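Local coordinates for protein genome packaging NTPase B204 (Sulfolobus turreted icosahedral virus 2, PDB 4KFU) that powers the packaging of viral DNA into the virus particle, probably by hydrolysing ATP as a P-loop NTPase of the FtsK-HerA superfamily, at residues Asp4-Leu9 with His124-Ala129; Ser46-Ser51 with Tyr68-Asp73; Thr137-Asp142 with Thr159-Glu164; Ala151-Met156 with Phe188-Val193. One frame throughout, in Å; residues are numbered along the deposited sequence.

Contact 1 of 4, residues Asp4-Leu9 with His124-Ala129; sequences DDIVVL and HANRHA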
# COMPACT_ATOMS: atom_id res chain seq x y z
N ASP A 4 -8.42 5.93 6.99
CA ASP A 4 -7.10 6.19 7.56
C ASP A 4 -6.37 4.93 8.03
O ASP A 4 -5.38 5.03 8.77
CB ASP A 4 -7.14 7.26 8.66
CG ASP A 4 -8.11 6.92 9.79
OD1 ASP A 4 -8.62 5.78 9.85
OD2 ASP A 4 -8.34 7.82 10.63
N ASP A 5 -6.84 3.76 7.61
CA ASP A 5 -6.14 2.51 7.94
C ASP A 5 -4.84 2.38 7.16
O ASP A 5 -4.70 2.93 6.06
CB ASP A 5 -7.01 1.29 7.62
CG ASP A 5 -7.99 0.97 8.73
OD1 ASP A 5 -7.85 1.55 9.83
OD2 ASP A 5 -8.88 0.13 8.50
N ILE A 6 -3.89 1.66 7.74
CA ILE A 6 -2.72 1.24 6.99
C ILE A 6 -3.02 -0.17 6.49
O ILE A 6 -3.30 -1.09 7.28
CB ILE A 6 -1.45 1.24 7.85
CG1 ILE A 6 -1.09 2.69 8.24
CG2 ILE A 6 -0.30 0.62 7.08
CD1 ILE A 6 -0.01 2.83 9.31
N VAL A 7 -3.01 -0.33 5.17
CA VAL A 7 -3.28 -1.62 4.54
C VAL A 7 -2.04 -2.05 3.78
O VAL A 7 -1.45 -1.26 3.02
CB VAL A 7 -4.48 -1.55 3.58
CG1 VAL A 7 -4.70 -2.90 2.90
CG2 VAL A 7 -5.72 -1.12 4.31
N VAL A 8 -1.64 -3.30 3.98
CA VAL A 8 -0.46 -3.82 3.31
C VAL A 8 -0.83 -5.02 2.47
O VAL A 8 -1.45 -5.98 2.97
CB VAL A 8 0.63 -4.19 4.33
CG1 VAL A 8 1.88 -4.71 3.61
CG2 VAL A 8 0.98 -2.96 5.20
N LEU A 9 -0.50 -4.96 1.18
CA LEU A 9 -0.76 -6.08 0.29
C LEU A 9 0.54 -6.78 -0.08
O LEU A 9 1.50 -6.14 -0.53
CB LEU A 9 -1.45 -5.61 -0.99
CG LEU A 9 -2.55 -4.57 -0.88
CD1 LEU A 9 -3.02 -4.22 -2.29
CD2 LEU A 9 -3.70 -5.09 -0.04
N HIS A 124 3.38 5.79 12.24
CA HIS A 124 2.93 6.01 13.62
C HIS A 124 1.94 7.16 13.81
O HIS A 124 1.23 7.21 14.82
CB HIS A 124 4.13 6.22 14.56
CG HIS A 124 5.08 5.06 14.59
ND1 HIS A 124 6.24 5.03 13.86
CD2 HIS A 124 5.04 3.90 15.29
CE1 HIS A 124 6.88 3.89 14.09
NE2 HIS A 124 6.16 3.19 14.95
N ALA A 125 1.89 8.09 12.87
CA ALA A 125 1.06 9.28 13.08
C ALA A 125 0.18 9.55 11.87
O ALA A 125 -0.20 10.70 11.61
CB ALA A 125 1.94 10.47 13.37
N ASN A 126 -0.16 8.50 11.14
CA ASN A 126 -0.87 8.68 9.88
C ASN A 126 -2.27 9.23 10.08
O ASN A 126 -2.75 10.05 9.28
CB ASN A 126 -0.87 7.40 9.05
CG ASN A 126 -1.73 6.31 9.66
OD1 ASN A 126 -1.37 5.71 10.68
ND2 ASN A 126 -2.86 6.03 9.03
N ARG A 127 -2.93 8.79 11.15
CA ARG A 127 -4.29 9.25 11.42
C ARG A 127 -4.32 10.75 11.72
O ARG A 127 -5.19 11.46 11.24
CB ARG A 127 -4.94 8.44 12.54
CG ARG A 127 -4.99 6.94 12.27
CD ARG A 127 -6.19 6.28 12.95
NE ARG A 127 -6.01 4.85 13.15
CZ ARG A 127 -6.36 3.91 12.28
NH1 ARG A 127 -6.92 4.23 11.13
NH2 ARG A 127 -6.15 2.62 12.57
N HIS A 128 -3.35 11.22 12.49
CA HIS A 128 -3.27 12.64 12.81
C HIS A 128 -2.92 13.45 11.56
O HIS A 128 -3.27 14.63 11.45
CB HIS A 128 -2.24 12.89 13.92
CG HIS A 128 -1.87 14.33 14.10
ND1 HIS A 128 -0.80 14.91 13.45
CD2 HIS A 128 -2.44 15.31 14.84
CE1 HIS A 128 -0.72 16.18 13.80
NE2 HIS A 128 -1.70 16.45 14.64
N ALA A 129 -2.23 12.82 10.62
CA ALA A 129 -1.84 13.47 9.37
C ALA A 129 -2.99 13.43 8.36
O ALA A 129 -2.91 14.06 7.30
CB ALA A 129 -0.60 12.80 8.78
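Asp4 and Asp5 both hold Arg127 by its NH1. Asp4 OD1 lies 2.6 Å from Arg127 NH1 in a salt bridge, but the N-H is poorly aimed and the hydrogen bond is weak. Asp5 OD1 sits 3.1 Å from Arg127 NH1, near the guanidinium plane, and this bond is straighter, at 157°. Arg127 NH2 adds a weak bond to the same Asp5 oxygen. Both carboxylate planes are turned more than 60° from the guanidinium.

The tightly packed part is at Asn126. With CG between the backbone N and the carbonyl carbon (chi1 69°), its amide meets Asp4 and Ile6. Asn126 ND2 makes a short but weak bond of 2.7 Å to Asp4 O, and also donates to Leu131 O. Ile6 CD1 packs 3.5 Å from Asn126 OD1. Both residues are buried.

The Arg127 side is looser and open to solvent. Arg127 CD passes Asp4 OD2 at 3.5 Å, the two side chains crossing at about a right angle. Arg127 NH2 also forms a salt bridge with Asp152 OD1. Asp152 OD2 is close to Asp5 OD1, and the arginine probably offsets this negative charge.

The contact joins the start of strand 6-10 to the loop between helix 117-124 and strand 131-137. Strand 6-10 runs between strands 131-137 and 153-156, with Val7, and Asp5 just before the strand, bonded to Leu133 on one edge and Ile6 to Leu153 on the other.

Contact 2 of 4, residues Ser46-Ser51 with Tyr68-Asp73; sequences SGSEYS and YVVVYD. With ZN (zinc ion), chain L.
Ser48 to Ser51 form a type I beta turn that lies over strand 68-72, with Ser51 CA 6.5 Å from Val70 CA and Ser48 nearest Tyr72. Ser51 N closes the turn on Ser48 O at 3.0 Å. Ser48 N donates back to Ser51 OG at 2.8 Å, which ties the two ends of the turn together.

Val70 is the centre of the contact. Its two methyl groups both face the Tyr50 part of the turn. CG2 comes 3.5 Å from Tyr50 O. CG1, anti to the backbone N (chi1 178°), lies 4.2 Å from Tyr50 CB. The Tyr50 ring itself leads away from the strand. Its OH bonds to Asp103, its ring makes a cation-pi contact with Lys22, and its side chain is about 5 Å from the bound magnesium ion.

Ser48 CB meets the Tyr72 ring obliquely, 4.1 Å from CD1. Ser48 OG is bonded to Asp40 OD2, so the hydroxyl is held from the neighbouring strand. Between turn and strand the contact itself is van der Waals packing.

Just past the strand, Asp73 OD2 binds the zinc ion at 2.0 Å. Asp39, His41 and His108 also bind this metal.

Strand 68-72 lies between strands 55-56 and 35-40 in the sheet. The turn covers Val70 on one face. On the other, Val71 meets Phe80 of helix 78-95. Tyr50 also reaches Ile21 of helix 17-31, which begins within the P-loop.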
# COMPACT_ATOMS: atom_id res chain seq x y z
N SER A 46 3.13 3.89 -23.15
CA SER A 46 2.82 5.28 -22.86
C SER A 46 2.46 5.36 -21.37
O SER A 46 1.88 4.42 -20.82
CB SER A 46 1.67 5.77 -23.74
OG SER A 46 1.05 6.93 -23.19
N GLY A 47 2.85 6.45 -20.72
CA GLY A 47 2.49 6.69 -19.33
C GLY A 47 2.93 5.62 -18.34
O GLY A 47 3.74 4.74 -18.67
N SER A 48 2.39 5.68 -17.13
CA SER A 48 2.74 4.72 -16.09
C SER A 48 1.54 3.83 -15.77
O SER A 48 0.42 4.09 -16.23
CB SER A 48 3.23 5.44 -14.84
OG SER A 48 2.22 6.26 -14.28
N GLU A 49 1.78 2.80 -14.96
CA GLU A 49 0.76 1.77 -14.74
C GLU A 49 -0.59 2.35 -14.32
O GLU A 49 -1.64 1.91 -14.80
CB GLU A 49 1.22 0.74 -13.71
CG GLU A 49 0.10 -0.21 -13.29
CD GLU A 49 0.59 -1.41 -12.50
OE1 GLU A 49 1.72 -1.34 -11.94
OE2 GLU A 49 -0.15 -2.42 -12.45
N TYR A 50 -0.57 3.36 -13.47
CA TYR A 50 -1.82 3.90 -12.94
C TYR A 50 -2.29 5.21 -13.62
O TYR A 50 -3.19 5.87 -13.10
CB TYR A 50 -1.69 4.12 -11.43
CG TYR A 50 -1.70 2.83 -10.62
CD1 TYR A 50 -2.89 2.31 -10.12
CD2 TYR A 50 -0.52 2.15 -10.35
CE1 TYR A 50 -2.90 1.12 -9.36
CE2 TYR A 50 -0.52 0.97 -9.60
CZ TYR A 50 -1.71 0.46 -9.11
OH TYR A 50 -1.70 -0.71 -8.37
N SER A 51 -1.70 5.55 -14.77
CA SER A 51 -2.04 6.80 -15.48
C SER A 51 -3.54 7.04 -15.66
O SER A 51 -4.01 8.17 -15.58
CB SER A 51 -1.34 6.87 -16.84
OG SER A 51 0.03 7.20 -16.68
N TYR A 68 -7.90 13.48 -7.40
CA TYR A 68 -7.37 12.16 -7.68
C TYR A 68 -6.08 12.30 -8.48
O TYR A 68 -6.09 12.79 -9.61
CB TYR A 68 -8.41 11.31 -8.42
CG TYR A 68 -9.65 11.09 -7.58
CD1 TYR A 68 -9.64 10.20 -6.50
CD2 TYR A 68 -10.82 11.79 -7.83
CE1 TYR A 68 -10.76 10.00 -5.72
CE2 TYR A 68 -11.95 11.60 -7.04
CZ TYR A 68 -11.91 10.70 -5.99
OH TYR A 68 -13.03 10.50 -5.21
N VAL A 69 -4.97 11.88 -7.88
CA VAL A 69 -3.67 12.23 -8.43
C VAL A 69 -2.70 11.04 -8.50
O VAL A 69 -2.65 10.18 -7.61
CB VAL A 69 -3.05 13.45 -7.67
CG1 VAL A 69 -3.03 13.19 -6.18
CG2 VAL A 69 -1.66 13.78 -8.18
N VAL A 70 -1.95 11.01 -9.59
CA VAL A 70 -0.98 9.96 -9.85
C VAL A 70 0.38 10.60 -10.07
O VAL A 70 0.53 11.49 -10.92
CB VAL A 70 -1.38 9.16 -11.11
CG1 VAL A 70 -0.35 8.08 -11.41
CG2 VAL A 70 -2.77 8.56 -10.93
N VAL A 71 1.36 10.15 -9.30
CA VAL A 71 2.70 10.69 -9.33
C VAL A 71 3.66 9.60 -9.81
O VAL A 71 3.87 8.61 -9.10
CB VAL A 71 3.16 11.10 -7.91
CG1 VAL A 71 4.41 11.97 -7.98
CG2 VAL A 71 2.03 11.81 -7.16
N TYR A 72 4.25 9.77 -10.98
CA TYR A 72 5.31 8.84 -11.38
C TYR A 72 6.60 9.18 -10.64
O TYR A 72 7.10 10.30 -10.73
CB TYR A 72 5.56 8.84 -12.88
CG TYR A 72 6.78 8.03 -13.22
CD1 TYR A 72 6.76 6.64 -13.11
CD2 TYR A 72 7.97 8.64 -13.61
CE1 TYR A 72 7.88 5.88 -13.39
CE2 TYR A 72 9.10 7.88 -13.90
CZ TYR A 72 9.05 6.50 -13.79
OH TYR A 72 10.16 5.74 -14.07
N ASP A 73 7.15 8.20 -9.92
CA ASP A 73 8.35 8.41 -9.11
C ASP A 73 9.60 7.86 -9.79
O ASP A 73 9.84 6.65 -9.79
CB ASP A 73 8.18 7.77 -7.72
CG ASP A 73 9.42 7.87 -6.86
OD1 ASP A 73 10.34 8.67 -7.16
OD2 ASP A 73 9.49 7.14 -5.86
ZN ZN L . 7.93 6.36 -4.80

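Contact 3 of 4, residues Thr137-Asp142 with Thr159-Glu164; sequences TQRVYD and TREPNE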
# COMPACT_ATOMS: atom_id res chain seq x y z
N THR A 137 3.76 -4.98 -1.95
CA THR A 137 5.08 -5.54 -2.24
C THR A 137 4.99 -6.99 -2.66
O THR A 137 3.93 -7.61 -2.52
CB THR A 137 6.03 -5.43 -1.04
OG1 THR A 137 7.39 -5.53 -1.50
CG2 THR A 137 5.73 -6.53 -0.01
N GLN A 138 6.09 -7.53 -3.18
CA GLN A 138 6.07 -8.86 -3.79
C GLN A 138 6.35 -9.99 -2.79
O GLN A 138 5.69 -11.01 -2.82
CB GLN A 138 7.05 -8.94 -4.97
CG GLN A 138 6.92 -7.76 -5.95
CD GLN A 138 6.75 -8.19 -7.40
OE1 GLN A 138 5.74 -7.87 -8.05
NE2 GLN A 138 7.76 -8.88 -7.93
N ARG A 139 7.35 -9.80 -1.94
CA ARG A 139 7.69 -10.79 -0.90
C ARG A 139 7.55 -10.14 0.47
O ARG A 139 7.82 -8.95 0.61
CB ARG A 139 9.13 -11.31 -1.08
CG ARG A 139 9.48 -11.84 -2.49
CD ARG A 139 9.27 -13.34 -2.64
NE ARG A 139 9.56 -13.81 -4.00
CZ ARG A 139 10.47 -14.74 -4.32
NH1 ARG A 139 11.20 -15.32 -3.38
NH2 ARG A 139 10.63 -15.09 -5.59
N VAL A 140 7.12 -10.90 1.48
CA VAL A 140 6.90 -10.31 2.81
C VAL A 140 8.19 -9.69 3.34
O VAL A 140 8.18 -8.61 3.96
CB VAL A 140 6.33 -11.35 3.83
CG1 VAL A 140 7.28 -12.50 3.99
CG2 VAL A 140 6.10 -10.72 5.19
N TYR A 141 9.32 -10.35 3.06
CA TYR A 141 10.60 -9.90 3.59
C TYR A 141 11.23 -8.70 2.83
O TYR A 141 12.34 -8.27 3.17
CB TYR A 141 11.58 -11.08 3.70
CG TYR A 141 11.77 -11.88 2.41
CD1 TYR A 141 12.42 -11.31 1.32
CD2 TYR A 141 11.34 -13.20 2.32
CE1 TYR A 141 12.62 -12.04 0.15
CE2 TYR A 141 11.54 -13.93 1.16
CZ TYR A 141 12.18 -13.34 0.08
OH TYR A 141 12.38 -14.05 -1.08
N ASP A 142 10.51 -8.16 1.85
CA ASP A 142 10.98 -6.97 1.12
C ASP A 142 10.90 -5.73 2.01
O ASP A 142 11.62 -4.77 1.78
CB ASP A 142 10.11 -6.68 -0.11
CG ASP A 142 10.27 -7.71 -1.22
OD1 ASP A 142 11.25 -8.49 -1.21
OD2 ASP A 142 9.40 -7.71 -2.11
N THR A 159 1.71 -18.26 -0.85
CA THR A 159 3.13 -18.57 -0.82
C THR A 159 3.44 -19.79 0.03
O THR A 159 2.74 -20.07 1.00
CB THR A 159 3.98 -17.37 -0.32
OG1 THR A 159 5.37 -17.71 -0.45
CG2 THR A 159 3.67 -17.05 1.14
N ARG A 160 4.48 -20.53 -0.35
CA ARG A 160 5.04 -21.58 0.51
C ARG A 160 6.54 -21.41 0.66
O ARG A 160 7.23 -22.33 1.09
CB ARG A 160 4.72 -22.98 -0.03
CG ARG A 160 3.25 -23.32 0.07
CD ARG A 160 2.97 -24.74 -0.36
NE ARG A 160 1.54 -24.99 -0.29
CZ ARG A 160 0.99 -26.20 -0.26
NH1 ARG A 160 1.77 -27.28 -0.28
NH2 ARG A 160 -0.32 -26.33 -0.20
N GLU A 161 7.05 -20.23 0.32
CA GLU A 161 8.49 -19.97 0.45
C GLU A 161 8.86 -19.88 1.94
O GLU A 161 8.31 -19.05 2.66
CB GLU A 161 8.87 -18.70 -0.31
CG GLU A 161 10.34 -18.59 -0.65
CD GLU A 161 11.18 -18.08 0.51
OE1 GLU A 161 10.65 -17.27 1.30
OE2 GLU A 161 12.36 -18.48 0.63
N PRO A 162 9.78 -20.74 2.40
CA PRO A 162 10.08 -20.92 3.83
C PRO A 162 10.47 -19.63 4.55
O PRO A 162 10.01 -19.42 5.67
CB PRO A 162 11.26 -21.91 3.83
CG PRO A 162 11.09 -22.67 2.57
CD PRO A 162 10.55 -21.69 1.56
N ASN A 163 11.29 -18.77 3.94
CA ASN A 163 11.62 -17.50 4.60
C ASN A 163 10.40 -16.59 4.74
O ASN A 163 10.23 -15.89 5.74
CB ASN A 163 12.77 -16.76 3.89
CG ASN A 163 13.44 -15.73 4.81
OD1 ASN A 163 13.51 -15.92 6.04
ND2 ASN A 163 13.92 -14.63 4.23
N GLU A 164 9.54 -16.60 3.73
CA GLU A 164 8.30 -15.84 3.81
C GLU A 164 7.41 -16.36 4.93
O GLU A 164 6.84 -15.58 5.66
CB GLU A 164 7.53 -15.90 2.49
CG GLU A 164 8.08 -15.01 1.41
CD GLU A 164 7.04 -14.69 0.33
OE1 GLU A 164 6.95 -15.46 -0.65
OE2 GLU A 164 6.31 -13.66 0.44
O HOH W 1 4.56 -13.15 -1.54
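Glu164 reaches across to Arg139, Val140 and Tyr141, and its two carboxylate oxygens have different partners. Val140 N donates to Glu164 OE2 at 3.1 Å, nearly straight at 161° and on the anti side of the oxygen. A water bridges Glu164 OE2 and Gln138 O. Glu164 OE1 accepts from Thr159 OG1 at 2.8 Å, from above the carboxylate plane. The glutamate stem packs on Val140 CG1, with CG 3.7 Å away.

Tyr141 CG sits between its backbone N and carbonyl carbon, and the ring stands across the stem, its plane 75° from the Glu164 carboxylate. Its CE2 is 3.6 Å from Glu164 CG. Glu161 OE1 comes to the ring edge, in its plane, 3.5 Å from CE2.

Glu161 is the N-cap of helix 162-171, and the same OE1 accepts from Glu164 N at 2.8 Å. Thr159 OG1 accepts from Glu161 N in an ST turn just before it. On the other side of the contact, the loop after strand 131-137 carries Gln138, which lines the AMPPCP pocket and bonds to Lys17 of the P-loop.

Asn163 ND2 approaches Tyr141 CD2 obliquely at 3.5 Å, with amide and ring only 29° apart. Its OD1 is held by Arg166. Arg139 CB lies over one face of the tyrosine ring, toward the rim, and Arg139 NH1 bonds to Tyr141 OH. The Arg139 guanidinium stays beyond salt-bridge distance of Glu164.

Contact 4 of 4, residues Ala151-Met156 with Phe188-Val193; sequences ADLIIM and FLIYDV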
# COMPACT_ATOMS: atom_id res chain seq x y z
N ALA A 151 0.57 -2.00 10.72
CA ALA A 151 -0.57 -2.11 9.80
C ALA A 151 -1.88 -2.34 10.56
O ALA A 151 -1.87 -2.82 11.71
CB ALA A 151 -0.32 -3.22 8.80
N ASP A 152 -3.00 -2.01 9.93
CA ASP A 152 -4.32 -2.37 10.46
C ASP A 152 -4.85 -3.61 9.75
O ASP A 152 -5.56 -4.43 10.35
CB ASP A 152 -5.31 -1.23 10.28
CG ASP A 152 -4.89 0.02 11.02
OD1 ASP A 152 -5.07 0.06 12.26
OD2 ASP A 152 -4.36 0.95 10.36
N LEU A 153 -4.50 -3.73 8.48
CA LEU A 153 -4.93 -4.84 7.64
C LEU A 153 -3.75 -5.34 6.82
O LEU A 153 -3.03 -4.55 6.21
CB LEU A 153 -6.03 -4.40 6.68
CG LEU A 153 -7.42 -4.15 7.27
CD1 LEU A 153 -8.42 -3.86 6.16
CD2 LEU A 153 -7.89 -5.34 8.10
N ILE A 154 -3.54 -6.65 6.81
CA ILE A 154 -2.50 -7.22 5.96
C ILE A 154 -3.15 -8.26 5.05
O ILE A 154 -3.80 -9.20 5.52
CB ILE A 154 -1.36 -7.86 6.77
CG1 ILE A 154 -0.78 -6.84 7.76
CG2 ILE A 154 -0.26 -8.35 5.85
CD1 ILE A 154 0.18 -7.47 8.79
N ILE A 155 -2.98 -8.07 3.74
CA ILE A 155 -3.57 -8.97 2.75
C ILE A 155 -2.46 -9.78 2.09
O ILE A 155 -1.44 -9.23 1.68
CB ILE A 155 -4.39 -8.18 1.70
CG1 ILE A 155 -5.62 -7.55 2.37
CG2 ILE A 155 -4.79 -9.09 0.54
CD1 ILE A 155 -6.50 -6.76 1.44
N MET A 156 -2.65 -11.10 2.02
CA MET A 156 -1.61 -11.97 1.47
C MET A 156 -2.16 -12.95 0.44
O MET A 156 -3.23 -13.54 0.64
CB MET A 156 -0.92 -12.74 2.61
CG MET A 156 -0.06 -11.86 3.49
SD MET A 156 0.39 -12.63 5.06
CE MET A 156 -1.13 -12.49 5.94
N PHE A 188 -7.27 -14.60 -1.63
CA PHE A 188 -6.38 -13.93 -0.68
C PHE A 188 -6.83 -14.03 0.77
O PHE A 188 -8.01 -14.19 1.07
CB PHE A 188 -6.13 -12.46 -1.07
CG PHE A 188 -7.39 -11.65 -1.27
CD1 PHE A 188 -8.10 -11.69 -2.46
CD2 PHE A 188 -7.84 -10.80 -0.26
CE1 PHE A 188 -9.26 -10.92 -2.64
CE2 PHE A 188 -8.99 -10.02 -0.43
CZ PHE A 188 -9.70 -10.07 -1.62
N LEU A 189 -5.86 -13.93 1.66
CA LEU A 189 -6.11 -13.93 3.10
C LEU A 189 -6.07 -12.49 3.63
O LEU A 189 -5.19 -11.71 3.30
CB LEU A 189 -5.04 -14.79 3.79
CG LEU A 189 -5.03 -15.03 5.28
CD1 LEU A 189 -4.37 -16.36 5.54
CD2 LEU A 189 -4.27 -13.94 6.02
N ILE A 190 -7.04 -12.15 4.46
CA ILE A 190 -7.09 -10.84 5.08
C ILE A 190 -6.90 -10.99 6.58
O ILE A 190 -7.76 -11.57 7.25
CB ILE A 190 -8.45 -10.17 4.84
CG1 ILE A 190 -8.74 -10.06 3.35
CG2 ILE A 190 -8.50 -8.80 5.52
CD1 ILE A 190 -10.19 -9.72 3.04
N TYR A 191 -5.78 -10.49 7.09
CA TYR A 191 -5.51 -10.48 8.52
C TYR A 191 -5.78 -9.10 9.10
O TYR A 191 -5.18 -8.11 8.67
CB TYR A 191 -4.06 -10.87 8.81
CG TYR A 191 -3.72 -10.93 10.28
CD1 TYR A 191 -4.26 -11.92 11.11
CD2 TYR A 191 -2.85 -10.01 10.85
CE1 TYR A 191 -3.94 -11.97 12.47
CE2 TYR A 191 -2.52 -10.06 12.19
CZ TYR A 191 -3.07 -11.05 13.00
OH TYR A 191 -2.74 -11.09 14.34
N ASP A 192 -6.67 -9.05 10.08
CA ASP A 192 -6.94 -7.84 10.83
C ASP A 192 -5.95 -7.80 11.98
O ASP A 192 -6.01 -8.63 12.89
CB ASP A 192 -8.38 -7.83 11.33
CG ASP A 192 -8.78 -6.49 11.92
OD1 ASP A 192 -8.00 -5.91 12.72
OD2 ASP A 192 -9.89 -6.02 11.59
N VAL A 193 -5.03 -6.86 11.93
CA VAL A 193 -3.97 -6.78 12.92
C VAL A 193 -4.53 -6.45 14.30
O VAL A 193 -4.00 -6.90 15.32
CB VAL A 193 -2.94 -5.71 12.51
CG1 VAL A 193 -1.83 -5.57 13.56
CG2 VAL A 193 -2.34 -6.04 11.15
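Strands 153-156 and 188-192 are antiparallel neighbours in the central sheet, with axes 4.7 Å apart. Ile154 and Tyr191 form a hydrogen-bonded pair, with Tyr191 N to Ile154 O at 2.8 Å. Met156 and Leu189 form the next, with Leu189 N to Met156 O at 2.8 Å. Each pair has a second bond in the opposite direction. Beyond the strand ends, Val193 N donates to Asp152 O from well above the carbonyl plane. Ile155 CA makes a CA-H...O contact of 3.2 Å with Leu189 O.

This pairing is where the sheet changes direction. Strands 55-56 to 153-156 are parallel, as in a P-loop NTPase core. Strand 188-192 runs against them, and 197-201 is antiparallel to 188-192 in turn. Helices 162-171 and 174-179 lie in the connection.

Ile154, Met156, Leu189 and Tyr191 share one face. The Met156 chain bends at its last torsion (chi3 -75°), which sets CE tightly against Leu189 CD2, 3.5 Å away. Both residues also touch Ala176 of helix 174-179. Ile154 CD1 reaches the edge of the Tyr191 ring and packs 3.7 Å from Val193 CG2.

On the opposite face Ile155 lies side by side with Ile190, CG1 to CG1. Ile155 CG2 also meets Phe188 CD2 at 3.6 Å, approaching the ring obliquely. The Phe188 ring in turn meets His201 of strand 197-201, their planes nearly parallel.

Contacts 1, 2 and 4 all reach the same mixed sheet, and contact 3 lies at the loop leaving its strand 131-137. Along the chain, contact 2 falls within the span of contact 1. Contacts 3 and 4 follow, with alternating segments. Contacts 1 and 4 are 14 Å apart between centres and lie on the neighbouring strands 6-10 and 153-156, where Val8 O probably bonds to Ile155 N. Contact 3 touches contact 1 through a probable hydrogen bond from Thr137 N to Leu9 O. Contact 2 lies across the chain's centre from contact 4, their centres 26 Å apart. The zinc site lies at the ends of strands 35-40 and 68-72, while Gln138 of contact 3 lines the nucleotide pocket.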